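Local coordinates for cytosolic iron-sulfur protein assembly protein 1 (Saccharomyces cerevisiae, PDB 2HES) that serves as an essential component of the cytosolic iron-sulfur protein assembly machinery, required for the maturation of extramitochondrial iron-sulfur proteins, at residues 210-214 / 225-229; 201-207 / 254-260; 118-122 / 133-138; 165-169 / 179-183. The contacts are given in a common frame with arbitrary orientation. Residues are numbered along the deposited sequence.

Contact 1 of 4, residues 210-214 / 225-229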
loop_
_atom_site.group_PDB
_atom_site.type_symbol
_atom_site.label_atom_id
_atom_site.label_comp_id
_atom_site.label_asym_id
_atom_site.label_seq_id
_atom_site.Cartn_x
_atom_site.Cartn_y
_atom_site.Cartn_z
ATOM N N GLY A 210 -2.825 -6.813 -19.518
ATOM C CA GLY A 210 -3.284 -5.877 -20.562
ATOM C C GLY A 210 -3.497 -4.482 -20.001
ATOM O O GLY A 210 -2.789 -4.051 -19.055
ATOM N N VAL A 211 -4.469 -3.773 -20.573
ATOM C CA VAL A 211 -4.673 -2.358 -20.246
ATOM C C VAL A 211 -5.096 -2.184 -18.786
ATOM O O VAL A 211 -5.706 -3.079 -18.176
ATOM C CB VAL A 211 -5.655 -1.681 -21.224
ATOM C CG1 VAL A 211 -5.087 -1.777 -22.679
ATOM C CG2 VAL A 211 -7.050 -2.341 -21.105
ATOM N N PHE A 212 -4.816 -1.005 -18.239
ATOM C CA PHE A 212 -4.746 -0.836 -16.770
ATOM C C PHE A 212 -6.068 -0.468 -16.126
ATOM O O PHE A 212 -6.892 0.215 -16.719
ATOM C CB PHE A 212 -3.754 0.283 -16.391
ATOM C CG PHE A 212 -2.509 0.315 -17.241
ATOM C CD1 PHE A 212 -1.625 -0.776 -17.275
ATOM C CD2 PHE A 212 -2.230 1.441 -18.019
ATOM C CE1 PHE A 212 -0.486 -0.738 -18.062
ATOM C CE2 PHE A 212 -1.062 1.495 -18.826
ATOM C CZ PHE A 212 -0.209 0.389 -18.839
ATOM N N ARG A 213 -6.242 -0.915 -14.881
ATOM C CA ARG A 213 -7.305 -0.349 -14.014
ATOM C C ARG A 213 -6.737 -0.183 -12.618
ATOM O O ARG A 213 -5.659 -0.724 -12.314
ATOM C CB ARG A 213 -8.535 -1.260 -13.938
ATOM C CG ARG A 213 -9.229 -1.432 -15.282
ATOM C CD ARG A 213 -10.607 -2.066 -15.055
ATOM N NE ARG A 213 -10.480 -3.429 -14.519
ATOM C CZ ARG A 213 -11.513 -4.212 -14.240
ATOM N NH1 ARG A 213 -12.771 -3.777 -14.439
ATOM N NH2 ARG A 213 -11.307 -5.435 -13.780
ATOM N N LEU A 214 -7.440 0.585 -11.795
ATOM C CA LEU A 214 -6.943 0.843 -10.433
ATOM C C LEU A 214 -8.147 0.950 -9.501
ATOM O O LEU A 214 -9.164 1.512 -9.933
ATOM C CB LEU A 214 -6.194 2.193 -10.436
ATOM C CG LEU A 214 -5.617 2.698 -9.140
ATOM C CD1 LEU A 214 -4.127 2.409 -9.166
ATOM C CD2 LEU A 214 -5.896 4.198 -8.918
ATOM N N VAL A 225 -13.404 2.184 -8.928
ATOM C CA VAL A 225 -12.572 1.440 -9.857
ATOM C C VAL A 225 -12.429 2.369 -11.065
ATOM O O VAL A 225 -13.425 2.859 -11.614
ATOM C CB VAL A 225 -13.205 0.125 -10.234
ATOM C CG1 VAL A 225 -12.448 -0.572 -11.323
ATOM C CG2 VAL A 225 -13.305 -0.776 -9.010
ATOM N N TRP A 226 -11.177 2.628 -11.420
ATOM C CA TRP A 226 -10.844 3.542 -12.482
ATOM C C TRP A 226 -10.293 2.711 -13.626
ATOM O O TRP A 226 -9.525 1.761 -13.394
ATOM C CB TRP A 226 -9.735 4.468 -11.989
ATOM C CG TRP A 226 -10.051 5.227 -10.743
ATOM C CD1 TRP A 226 -9.800 4.830 -9.423
ATOM C CD2 TRP A 226 -10.588 6.560 -10.668
ATOM N NE1 TRP A 226 -10.213 5.844 -8.556
ATOM C CE2 TRP A 226 -10.659 6.913 -9.299
ATOM C CE3 TRP A 226 -11.016 7.506 -11.636
ATOM C CZ2 TRP A 226 -11.172 8.165 -8.865
ATOM C CZ3 TRP A 226 -11.530 8.767 -11.184
ATOM C CH2 TRP A 226 -11.597 9.061 -9.826
ATOM N N LYS A 227 -10.547 3.165 -14.847
ATOM C CA LYS A 227 -10.137 2.438 -16.035
ATOM C C LYS A 227 -9.389 3.341 -16.997
ATOM O O LYS A 227 -9.862 4.426 -17.329
ATOM C CB LYS A 227 -11.381 1.985 -16.756
ATOM C CG LYS A 227 -11.098 1.372 -18.168
ATOM C CD LYS A 227 -12.456 0.892 -18.790
ATOM C CE LYS A 227 -13.118 -0.240 -18.149
ATOM N NZ LYS A 227 -14.456 -0.183 -18.933
ATOM N N TYR A 228 -8.230 2.876 -17.457
ATOM C CA TYR A 228 -7.482 3.589 -18.491
ATOM C C TYR A 228 -8.192 3.491 -19.863
ATOM O O TYR A 228 -8.662 2.420 -20.235
ATOM C CB TYR A 228 -6.105 2.952 -18.567
ATOM C CG TYR A 228 -5.247 3.333 -19.725
ATOM C CD1 TYR A 228 -4.688 4.591 -19.811
ATOM C CD2 TYR A 228 -4.899 2.389 -20.707
ATOM C CE1 TYR A 228 -3.841 4.943 -20.849
ATOM C CE2 TYR A 228 -4.009 2.729 -21.738
ATOM C CZ TYR A 228 -3.510 4.015 -21.801
ATOM O OH TYR A 228 -2.679 4.383 -22.840
ATOM N N MET A 229 -8.245 4.619 -20.581
ATOM C CA MET A 229 -9.026 4.736 -21.813
ATOM C C MET A 229 -8.138 5.212 -22.967
ATOM O O MET A 229 -8.644 5.678 -23.982
ATOM C CB MET A 229 -10.226 5.703 -21.592
ATOM C CG MET A 229 -11.267 5.274 -20.550
ATOM S SD MET A 229 -12.177 3.851 -21.107
ATOM C CE MET A 229 -13.202 4.574 -22.395
HETATM O O HOH W 1 -8.013 -0.033 -19.366
#
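Two antiparallel strands of a WD40 beta-propeller blade, forming the hairpin of WD repeat 5, meet here near its open end. Just before strand 213-218, Val211 and Phe212 bracket the ring of Tyr228, which fills the hollow between them: Val211 CB lies at the ring edge, 4.2 Å from Tyr228 CD2, and Phe212 over one face, with Phe212 CD2 3.9 Å from Tyr228 CD2. The ring planes are inclined at 45°, centroids 5.2 Å apart; Phe212 also lies against Trp239, and Tyr228 OH is held by Asp231. On one face of the sheet the aliphatic part of Arg213 lies against Lys227, with Arg213 CG 4.3 Å from Lys227 CB, while its guanidinium leaves to form salt bridges with Asp206, Glu242 and Glu278. On the other, Leu214 packs against the indole of Trp226, Leu214 CD2 reaching 4.0 Å from Trp226 CD1; Trp226 NE1 hydrogen-bonds to Ser216 OG, a Trp-Ser link familiar from WD40 repeats. The backbones of this pair bond twice, Leu214 N to Trp226 O 2.9 Å and Trp226 N to Leu214 O 2.7 Å. Beside the Tyr228 ring, Tyr228 N donates to Phe212 O at 3.1 Å, and water 1 joins Phe212 O (2.9 Å) to Tyr228 O (2.7 Å).

Contact 2 of 4, residues 201-207 / 254-260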
loop_
_atom_site.group_PDB
_atom_site.type_symbol
_atom_site.label_atom_id
_atom_site.label_comp_id
_atom_site.label_asym_id
_atom_site.label_seq_id
_atom_site.Cartn_x
_atom_site.Cartn_y
_atom_site.Cartn_z
ATOM N N TRP A 201 -6.936 7.389 0.584
ATOM C CA TRP A 201 -5.990 6.773 1.547
ATOM C C TRP A 201 -5.058 5.795 0.888
ATOM O O TRP A 201 -3.918 5.605 1.357
ATOM C CB TRP A 201 -6.756 6.048 2.666
ATOM C CG TRP A 201 -7.251 7.079 3.714
ATOM C CD1 TRP A 201 -8.480 7.642 3.803
ATOM C CD2 TRP A 201 -6.472 7.623 4.778
ATOM N NE1 TRP A 201 -8.527 8.539 4.879
ATOM C CE2 TRP A 201 -7.306 8.534 5.500
ATOM C CE3 TRP A 201 -5.154 7.415 5.214
ATOM C CZ2 TRP A 201 -6.842 9.257 6.624
ATOM C CZ3 TRP A 201 -4.693 8.123 6.357
ATOM C CH2 TRP A 201 -5.545 9.033 7.039
ATOM N N SER A 202 -5.530 5.153 -0.157
ATOM C CA SER A 202 -4.705 4.130 -0.852
ATOM C C SER A 202 -5.322 3.760 -2.161
ATOM O O SER A 202 -6.502 4.023 -2.407
ATOM C CB SER A 202 -4.524 2.874 0.001
ATOM O OG SER A 202 -5.723 2.133 0.015
ATOM N N SER A 203 -4.506 3.153 -3.005
ATOM C CA SER A 203 -5.003 2.574 -4.261
ATOM C C SER A 203 -4.240 1.290 -4.560
ATOM O O SER A 203 -3.210 0.963 -3.887
ATOM C CB SER A 203 -4.815 3.569 -5.391
ATOM O OG SER A 203 -3.462 3.685 -5.777
ATOM N N ASP A 204 -4.710 0.529 -5.548
ATOM C CA ASP A 204 -3.961 -0.707 -5.959
ATOM C C ASP A 204 -4.344 -0.981 -7.386
ATOM O O ASP A 204 -5.518 -0.806 -7.743
ATOM C CB ASP A 204 -4.321 -1.908 -5.084
ATOM C CG ASP A 204 -3.265 -3.032 -5.127
ATOM O OD1 ASP A 204 -2.217 -2.862 -5.788
ATOM O OD2 ASP A 204 -3.504 -4.078 -4.490
ATOM N N PHE A 205 -3.377 -1.418 -8.195
ATOM C CA PHE A 205 -3.684 -1.746 -9.617
ATOM C C PHE A 205 -4.305 -3.127 -9.822
ATOM O O PHE A 205 -4.043 -4.031 -9.070
ATOM C CB PHE A 205 -2.425 -1.686 -10.473
ATOM C CG PHE A 205 -1.913 -0.306 -10.700
ATOM C CD1 PHE A 205 -2.355 0.434 -11.822
ATOM C CD2 PHE A 205 -1.004 0.277 -9.816
ATOM C CE1 PHE A 205 -1.898 1.699 -12.070
ATOM C CE2 PHE A 205 -0.532 1.600 -10.055
ATOM C CZ PHE A 205 -0.982 2.290 -11.200
ATOM N N ASP A 206 -5.144 -3.237 -10.864
ATOM C CA ASP A 206 -5.730 -4.487 -11.298
ATOM C C ASP A 206 -4.560 -5.358 -11.682
ATOM O O ASP A 206 -3.583 -4.855 -12.272
ATOM C CB ASP A 206 -6.599 -4.216 -12.545
ATOM C CG ASP A 206 -7.443 -5.447 -13.010
ATOM O OD1 ASP A 206 -7.289 -6.616 -12.496
ATOM O OD2 ASP A 206 -8.287 -5.169 -13.905
ATOM N N LYS A 207 -4.639 -6.644 -11.355
ATOM C CA LYS A 207 -3.567 -7.587 -11.756
ATOM C C LYS A 207 -3.857 -8.315 -13.066
ATOM O O LYS A 207 -3.009 -9.062 -13.568
ATOM C CB LYS A 207 -3.258 -8.577 -10.623
ATOM C CG LYS A 207 -3.068 -7.900 -9.287
ATOM C CD LYS A 207 -1.932 -6.830 -9.301
ATOM C CE LYS A 207 -1.532 -6.367 -7.889
ATOM N NZ LYS A 207 -2.592 -5.566 -7.198
ATOM N N TYR A 254 -9.815 3.021 4.749
ATOM C CA TYR A 254 -8.412 3.323 4.931
ATOM C C TYR A 254 -7.465 2.507 4.041
ATOM O O TYR A 254 -6.314 2.885 3.908
ATOM C CB TYR A 254 -8.002 3.040 6.382
ATOM C CG TYR A 254 -8.444 4.083 7.407
ATOM C CD1 TYR A 254 -8.463 5.447 7.108
ATOM C CD2 TYR A 254 -8.762 3.693 8.717
ATOM C CE1 TYR A 254 -8.872 6.406 8.088
ATOM C CE2 TYR A 254 -9.130 4.643 9.677
ATOM C CZ TYR A 254 -9.157 5.975 9.376
ATOM O OH TYR A 254 -9.543 6.888 10.387
ATOM N N ASN A 255 -7.914 1.379 3.538
ATOM C CA ASN A 255 -7.022 0.559 2.681
ATOM C C ASN A 255 -7.794 -0.340 1.701
ATOM O O ASN A 255 -8.847 -0.897 2.016
ATOM C CB ASN A 255 -6.080 -0.263 3.618
ATOM C CG ASN A 255 -4.639 -0.376 3.100
ATOM O OD1 ASN A 255 -4.115 -1.463 2.996
ATOM N ND2 ASN A 255 -3.990 0.761 2.827
ATOM N N VAL A 256 -7.259 -0.481 0.493
ATOM C CA VAL A 256 -7.767 -1.442 -0.455
ATOM C C VAL A 256 -6.635 -2.260 -1.026
ATOM O O VAL A 256 -5.477 -1.786 -1.091
ATOM C CB VAL A 256 -8.531 -0.737 -1.644
ATOM C CG1 VAL A 256 -9.759 0.001 -1.154
ATOM C CG2 VAL A 256 -7.600 0.263 -2.341
ATOM N N ALA A 257 -6.979 -3.455 -1.489
ATOM C CA ALA A 257 -6.001 -4.404 -2.071
ATOM C C ALA A 257 -6.662 -5.230 -3.144
ATOM O O ALA A 257 -7.780 -5.770 -2.941
ATOM C CB ALA A 257 -5.446 -5.320 -0.972
ATOM N N TRP A 258 -6.008 -5.308 -4.296
ATOM C CA TRP A 258 -6.574 -5.970 -5.428
ATOM C C TRP A 258 -5.708 -7.182 -5.682
ATOM O O TRP A 258 -4.524 -7.054 -6.056
ATOM C CB TRP A 258 -6.636 -5.059 -6.650
ATOM C CG TRP A 258 -7.696 -5.471 -7.684
ATOM C CD1 TRP A 258 -8.202 -6.740 -7.905
ATOM C CD2 TRP A 258 -8.267 -4.637 -8.694
ATOM N NE1 TRP A 258 -9.112 -6.713 -8.945
ATOM C CE2 TRP A 258 -9.162 -5.441 -9.452
ATOM C CE3 TRP A 258 -8.161 -3.267 -9.004
ATOM C CZ2 TRP A 258 -9.953 -4.921 -10.497
ATOM C CZ3 TRP A 258 -8.931 -2.750 -10.056
ATOM C CH2 TRP A 258 -9.825 -3.583 -10.788
ATOM N N GLY A 259 -6.281 -8.355 -5.441
ATOM C CA GLY A 259 -5.468 -9.573 -5.530
ATOM C C GLY A 259 -5.269 -10.095 -6.939
ATOM O O GLY A 259 -6.003 -9.704 -7.863
ATOM N N PHE A 260 -4.279 -10.992 -7.104
ATOM C CA PHE A 260 -4.106 -11.701 -8.377
ATOM C C PHE A 260 -5.278 -12.631 -8.673
ATOM O O PHE A 260 -5.467 -13.056 -9.797
ATOM C CB PHE A 260 -2.763 -12.459 -8.450
ATOM C CG PHE A 260 -1.571 -11.550 -8.481
ATOM C CD1 PHE A 260 -1.022 -11.170 -9.690
ATOM C CD2 PHE A 260 -1.032 -11.048 -7.288
ATOM C CE1 PHE A 260 0.102 -10.285 -9.742
ATOM C CE2 PHE A 260 0.079 -10.175 -7.298
ATOM C CZ PHE A 260 0.654 -9.803 -8.527
HETATM O O HOH W 2 -3.110 -0.295 -1.492
HETATM O O HOH W 3 -6.499 -8.355 -10.256
#
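The inner strands of two adjacent beta-propeller blades, those of WD repeats 5 and 6, run side by side. Strands 201-205 and 254-258 are almost parallel, at 4° and 5.5 Å between axes, yet they belong to different sheets and are joined through side chains and water. Ser202 OG accepts from Val256 N at 3.1 Å, and Asp204 OD2 takes a nearly linear bond from Trp258 N at 2.8 Å; between these, water 2 donates to Ser203 O (2.7 Å) and Val256 O (2.8 Å). At one end Tyr254 points its edge at the face of Trp201 in a T-shaped pair, the planes at 79°. At the other, Asp206 CB sits over the face of the Trp258 indole, a CH-pi contact, 3.7 Å from the centroid of the six-membered ring; the carboxylate turns to Thr208 and Arg213. Lys207 CG rests on the face of Phe260, 3.9 Å from the ring centroid. The ammonium turns back to form a salt bridge, Lys207 NZ to Asp204 OD1 at 3.1 Å, whose hydrogen bond is weak. Lys207 NZ also donates to Phe205 O at 2.8 Å and crosses to the next blade at Trp258 O (2.7 Å).

Contact 3 of 4, residues 118-122 / 133-138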
loop_
_atom_site.group_PDB
_atom_site.type_symbol
_atom_site.label_atom_id
_atom_site.label_comp_id
_atom_site.label_asym_id
_atom_site.label_seq_id
_atom_site.Cartn_x
_atom_site.Cartn_y
_atom_site.Cartn_z
ATOM N N ASP A 118 10.533 -4.260 -11.074
ATOM C CA ASP A 118 11.929 -4.610 -11.475
ATOM C C ASP A 118 12.979 -4.438 -10.337
ATOM O O ASP A 118 14.145 -4.850 -10.480
ATOM C CB ASP A 118 12.363 -3.890 -12.760
ATOM C CG ASP A 118 12.463 -2.355 -12.626
ATOM O OD1 ASP A 118 12.417 -1.785 -11.517
ATOM O OD2 ASP A 118 12.608 -1.682 -13.691
ATOM N N GLY A 119 12.558 -3.823 -9.235
ATOM C CA GLY A 119 13.382 -3.700 -8.051
ATOM C C GLY A 119 14.379 -2.561 -8.087
ATOM O O GLY A 119 15.191 -2.399 -7.155
ATOM N N TYR A 120 14.316 -1.748 -9.129
ATOM C CA TYR A 120 15.272 -0.645 -9.237
ATOM C C TYR A 120 14.828 0.712 -8.737
ATOM O O TYR A 120 15.650 1.588 -8.556
ATOM C CB TYR A 120 15.717 -0.479 -10.656
ATOM C CG TYR A 120 16.472 -1.626 -11.194
ATOM C CD1 TYR A 120 17.539 -2.196 -10.476
ATOM C CD2 TYR A 120 16.157 -2.140 -12.446
ATOM C CE1 TYR A 120 18.252 -3.278 -10.999
ATOM C CE2 TYR A 120 16.879 -3.188 -12.980
ATOM C CZ TYR A 120 17.918 -3.754 -12.254
ATOM O OH TYR A 120 18.614 -4.819 -12.803
ATOM N N TYR A 121 13.531 0.906 -8.543
ATOM C CA TYR A 121 13.032 2.223 -8.164
ATOM C C TYR A 121 12.279 2.079 -6.865
ATOM O O TYR A 121 11.551 1.110 -6.672
ATOM C CB TYR A 121 12.080 2.759 -9.233
ATOM C CG TYR A 121 12.746 3.063 -10.541
ATOM C CD1 TYR A 121 13.858 3.912 -10.608
ATOM C CD2 TYR A 121 12.239 2.528 -11.727
ATOM C CE1 TYR A 121 14.459 4.205 -11.855
ATOM C CE2 TYR A 121 12.828 2.810 -12.957
ATOM C CZ TYR A 121 13.940 3.640 -13.005
ATOM O OH TYR A 121 14.515 3.914 -14.233
ATOM N N LEU A 122 12.557 3.000 -5.966
ATOM C CA LEU A 122 11.850 3.146 -4.722
ATOM C C LEU A 122 11.209 4.528 -4.740
ATOM O O LEU A 122 11.888 5.545 -4.866
ATOM C CB LEU A 122 12.835 3.004 -3.537
ATOM C CG LEU A 122 12.228 3.249 -2.158
ATOM C CD1 LEU A 122 11.281 2.147 -1.842
ATOM C CD2 LEU A 122 13.331 3.364 -1.034
ATOM N N ILE A 133 11.340 9.831 -6.443
ATOM C CA ILE A 133 11.730 8.567 -7.087
ATOM C C ILE A 133 13.221 8.388 -6.886
ATOM O O ILE A 133 14.018 9.303 -7.220
ATOM C CB ILE A 133 11.404 8.503 -8.614
ATOM C CG1 ILE A 133 9.932 8.825 -8.911
ATOM C CG2 ILE A 133 11.747 7.109 -9.165
ATOM C CD1 ILE A 133 8.980 7.825 -8.387
ATOM N N TRP A 134 13.597 7.258 -6.296
ATOM C CA TRP A 134 15.013 6.942 -6.040
ATOM C C TRP A 134 15.365 5.719 -6.898
ATOM O O TRP A 134 14.518 4.851 -7.150
ATOM C CB TRP A 134 15.269 6.626 -4.548
ATOM C CG TRP A 134 15.097 7.794 -3.570
ATOM C CD1 TRP A 134 13.932 8.172 -2.914
ATOM C CD2 TRP A 134 16.118 8.724 -3.140
ATOM N NE1 TRP A 134 14.188 9.285 -2.123
ATOM C CE2 TRP A 134 15.510 9.639 -2.246
ATOM C CE3 TRP A 134 17.492 8.867 -3.428
ATOM C CZ2 TRP A 134 16.220 10.678 -1.628
ATOM C CZ3 TRP A 134 18.196 9.914 -2.817
ATOM C CH2 TRP A 134 17.557 10.798 -1.914
ATOM N N GLU A 135 16.618 5.642 -7.364
ATOM C CA GLU A 135 17.042 4.488 -8.156
ATOM C C GLU A 135 18.184 3.764 -7.456
ATOM O O GLU A 135 19.052 4.402 -6.889
ATOM C CB GLU A 135 17.533 4.944 -9.528
ATOM C CG GLU A 135 17.901 3.804 -10.453
ATOM C CD GLU A 135 18.159 4.236 -11.884
ATOM O OE1 GLU A 135 18.724 5.326 -12.098
ATOM O OE2 GLU A 135 17.787 3.459 -12.793
ATOM N N THR A 136 18.196 2.445 -7.544
ATOM C CA THR A 136 19.313 1.651 -7.036
ATOM C C THR A 136 19.675 0.556 -8.037
ATOM O O THR A 136 19.082 0.454 -9.115
ATOM C CB THR A 136 18.998 1.082 -5.614
ATOM O OG1 THR A 136 20.179 0.504 -5.023
ATOM C CG2 THR A 136 17.851 0.030 -5.660
ATOM N N ASP A 137 20.680 -0.258 -7.710
ATOM C CA ASP A 137 21.054 -1.303 -8.643
ATOM C C ASP A 137 20.752 -2.642 -7.990
ATOM O O ASP A 137 20.118 -2.707 -6.910
ATOM C CB ASP A 137 22.532 -1.185 -9.056
ATOM C CG ASP A 137 23.489 -1.407 -7.889
ATOM O OD1 ASP A 137 23.063 -1.888 -6.813
ATOM O OD2 ASP A 137 24.682 -1.105 -8.058
ATOM N N GLU A 138 21.220 -3.700 -8.654
ATOM C CA GLU A 138 21.053 -5.067 -8.215
ATOM C C GLU A 138 21.303 -5.208 -6.716
ATOM O O GLU A 138 20.659 -6.012 -6.050
ATOM C CB GLU A 138 22.021 -5.984 -8.992
ATOM C CG GLU A 138 22.133 -5.669 -10.505
ATOM C CD GLU A 138 22.532 -6.894 -11.344
ATOM O OE1 GLU A 138 22.566 -8.012 -10.780
ATOM O OE2 GLU A 138 22.817 -6.741 -12.556
HETATM O O HOH W 4 17.507 -3.867 -6.691
#
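Three backbone hydrogen bonds zip together the two middle strands of the WD repeat 3 blade of the propeller: Trp134 N to Leu122 O (2.8 Å), Leu122 N to Trp134 O (2.9 Å) and, past the bridged pairs, Thr136 N to Tyr120 O (2.9 Å). The first two make Leu122 and Trp134 a hydrogen-bonded antiparallel pair; Tyr121 and Glu135 beside them are a non-hydrogen-bonded one, where Tyr121 CA approaches Trp134 O at 3.2 Å in a CA-H...O contact. An Asx turn precedes strand 121-126, Asp118 OD1 accepting from Tyr120 N at 3.1 Å, with Gly119 at a positive phi of 82° inside it. Water 4 extends the polar link outward, donating to Gly119 O and Asp137 O. Packing follows on both faces. Leu122 CB lies 4.5 Å from Trp134 CB, and both residues touch Ile103 in the outer strand of the preceding blade. On the other face, Tyr121 CD1 lies 4.1 Å from Ile133 CG2, and Ile146 of the outer strand contacts both residues. Beyond the bridged pairs, the ring edge of Tyr120 runs along Asp137 and Glu138, with Tyr120 CE1 3.8 Å from Glu138 N.

Contact 4 of 4, residues 165-169 / 179-183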
loop_
_atom_site.group_PDB
_atom_site.type_symbol
_atom_site.label_atom_id
_atom_site.label_comp_id
_atom_site.label_asym_id
_atom_site.label_seq_id
_atom_site.Cartn_x
_atom_site.Cartn_y
_atom_site.Cartn_z
ATOM N N GLU A 165 4.443 -2.758 -14.923
ATOM C CA GLU A 165 4.866 -1.605 -15.708
ATOM C C GLU A 165 5.480 -0.599 -14.737
ATOM O O GLU A 165 5.241 -0.687 -13.551
ATOM C CB GLU A 165 3.687 -1.000 -16.449
ATOM C CG GLU A 165 2.898 -2.000 -17.304
ATOM C CD GLU A 165 3.531 -2.241 -18.661
ATOM O OE1 GLU A 165 4.053 -1.279 -19.265
ATOM O OE2 GLU A 165 3.509 -3.390 -19.134
ATOM N N ALA A 166 6.322 0.300 -15.251
ATOM C CA ALA A 166 6.919 1.362 -14.451
ATOM C C ALA A 166 5.877 2.500 -14.429
ATOM O O ALA A 166 6.048 3.574 -15.011
ATOM C CB ALA A 166 8.275 1.795 -15.047
ATOM N N LEU A 167 4.777 2.202 -13.751
ATOM C CA LEU A 167 3.686 3.163 -13.589
ATOM C C LEU A 167 3.407 3.240 -12.096
ATOM O O LEU A 167 3.285 2.188 -11.414
ATOM C CB LEU A 167 2.469 2.570 -14.321
ATOM C CG LEU A 167 1.267 3.412 -14.697
ATOM C CD1 LEU A 167 1.707 4.483 -15.686
ATOM C CD2 LEU A 167 0.143 2.554 -15.311
ATOM N N LEU A 168 3.208 4.469 -11.605
ATOM C CA LEU A 168 3.154 4.708 -10.162
ATOM C C LEU A 168 1.842 5.449 -9.914
ATOM O O LEU A 168 1.481 6.337 -10.701
ATOM C CB LEU A 168 4.301 5.620 -9.750
ATOM C CG LEU A 168 4.334 5.981 -8.278
ATOM C CD1 LEU A 168 4.571 4.809 -7.367
ATOM C CD2 LEU A 168 5.404 7.055 -8.068
ATOM N N ALA A 169 1.138 5.064 -8.859
ATOM C CA ALA A 169 -0.117 5.771 -8.418
ATOM C C ALA A 169 0.070 6.371 -7.026
ATOM O O ALA A 169 0.452 5.656 -6.092
ATOM C CB ALA A 169 -1.288 4.779 -8.418
ATOM N N ILE A 179 -1.316 9.555 -11.539
ATOM C CA ILE A 179 -0.571 8.466 -12.198
ATOM C C ILE A 179 0.678 9.085 -12.755
ATOM O O ILE A 179 0.614 10.144 -13.418
ATOM C CB ILE A 179 -1.439 7.808 -13.358
ATOM C CG1 ILE A 179 -2.816 7.327 -12.892
ATOM C CG2 ILE A 179 -0.631 6.648 -14.036
ATOM C CD1 ILE A 179 -2.747 6.297 -11.773
ATOM N N TRP A 180 1.820 8.416 -12.559
ATOM C CA TRP A 180 3.090 8.959 -12.962
ATOM C C TRP A 180 3.795 7.928 -13.823
ATOM O O TRP A 180 3.726 6.721 -13.527
ATOM C CB TRP A 180 3.955 9.191 -11.734
ATOM C CG TRP A 180 3.266 9.999 -10.686
ATOM C CD1 TRP A 180 2.496 9.495 -9.680
ATOM C CD2 TRP A 180 3.374 11.419 -10.452
ATOM N NE1 TRP A 180 2.060 10.533 -8.859
ATOM C CE2 TRP A 180 2.584 11.711 -9.311
ATOM C CE3 TRP A 180 4.028 12.486 -11.124
ATOM C CZ2 TRP A 180 2.429 13.032 -8.804
ATOM C CZ3 TRP A 180 3.849 13.795 -10.645
ATOM C CH2 TRP A 180 3.053 14.045 -9.470
ATOM N N LYS A 181 4.472 8.412 -14.853
ATOM C CA LYS A 181 5.119 7.532 -15.840
ATOM C C LYS A 181 6.399 8.223 -16.277
ATOM O O LYS A 181 6.438 9.437 -16.240
ATOM C CB LYS A 181 4.201 7.480 -17.054
ATOM C CG LYS A 181 4.744 6.708 -18.195
ATOM C CD LYS A 181 3.635 6.517 -19.203
ATOM C CE LYS A 181 4.162 5.678 -20.366
ATOM N NZ LYS A 181 3.093 5.083 -21.189
ATOM N N ASP A 182 7.419 7.474 -16.718
ATOM C CA ASP A 182 8.605 8.162 -17.242
ATOM C C ASP A 182 8.754 8.009 -18.747
ATOM O O ASP A 182 8.291 7.020 -19.338
ATOM C CB ASP A 182 9.875 7.681 -16.562
ATOM C CG ASP A 182 10.442 6.447 -17.211
ATOM O OD1 ASP A 182 9.935 5.345 -16.927
ATOM O OD2 ASP A 182 11.390 6.590 -18.015
ATOM N N TYR A 183 9.381 9.019 -19.355
ATOM C CA TYR A 183 10.004 8.875 -20.663
ATOM C C TYR A 183 11.484 9.146 -20.463
ATOM O O TYR A 183 11.875 10.288 -20.224
ATOM C CB TYR A 183 9.361 9.815 -21.690
ATOM C CG TYR A 183 7.981 9.329 -22.059
ATOM C CD1 TYR A 183 7.799 8.375 -23.069
ATOM C CD2 TYR A 183 6.856 9.781 -21.371
ATOM C CE1 TYR A 183 6.527 7.900 -23.385
ATOM C CE2 TYR A 183 5.581 9.311 -21.681
ATOM C CZ TYR A 183 5.429 8.376 -22.688
ATOM O OH TYR A 183 4.169 7.916 -22.995
#
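Leu167, Ala169 and Ile179 form the apolar heart of this hairpin contact in the WD repeat 4 blade of the propeller. Leu167 CD1 reaches 3.6 Å from Ile179 CG2, and Ala169 CB lies 4.0 Å from Ile179 CD1; Phe205 of the next blade packs on Leu167 and Ala169, while Trp239 packs on Ile179. On the opposite face Leu168 CB lies 4.1 Å from Trp180 CB, and Ile133 of the preceding blade packs on Leu168. The Leu168 and Trp180 backbones make a hydrogen-bonded antiparallel pair, Trp180 N to Leu168 O at 2.8 Å and Leu168 N to Trp180 O at 3.0 Å. Trp180 NE1 hydrogen-bonds to Ser170 OG. Toward the open end of the hairpin the strands part: Ala166 sits at the centre of an inverse gamma turn, and Asp182 OD2 accepts a hydrogen bond from Asp185 N. Cohesion therefore rests on one closely bonded backbone pair between apolar faces, each packed against a neighbouring blade, with charged groups kept to the open end.

Overall arrangement
From the N terminus, contact 3 comes first, closing the hairpin of WD repeat 3; contact 4 then closes the equivalent hairpin of repeat 4, and the two touch where Ile133 packs on Leu168. Contact 2 opens next, at 201-207, and closes only at 254-260, joining the inner strands of repeats 5 and 6. Contact 1, the hairpin of repeat 5, is nested inside that long loop; no contacts cross. Contacts 1 and 2 share a sheet and are tied by the Arg213-Asp206 salt bridge. Both also pack on contact 4, through Phe212 and Leu214 and through Ser203 and Phe205, so that, with the contact 3-contact 4 touch, the blades of repeats 3 to 6 are linked one to the next.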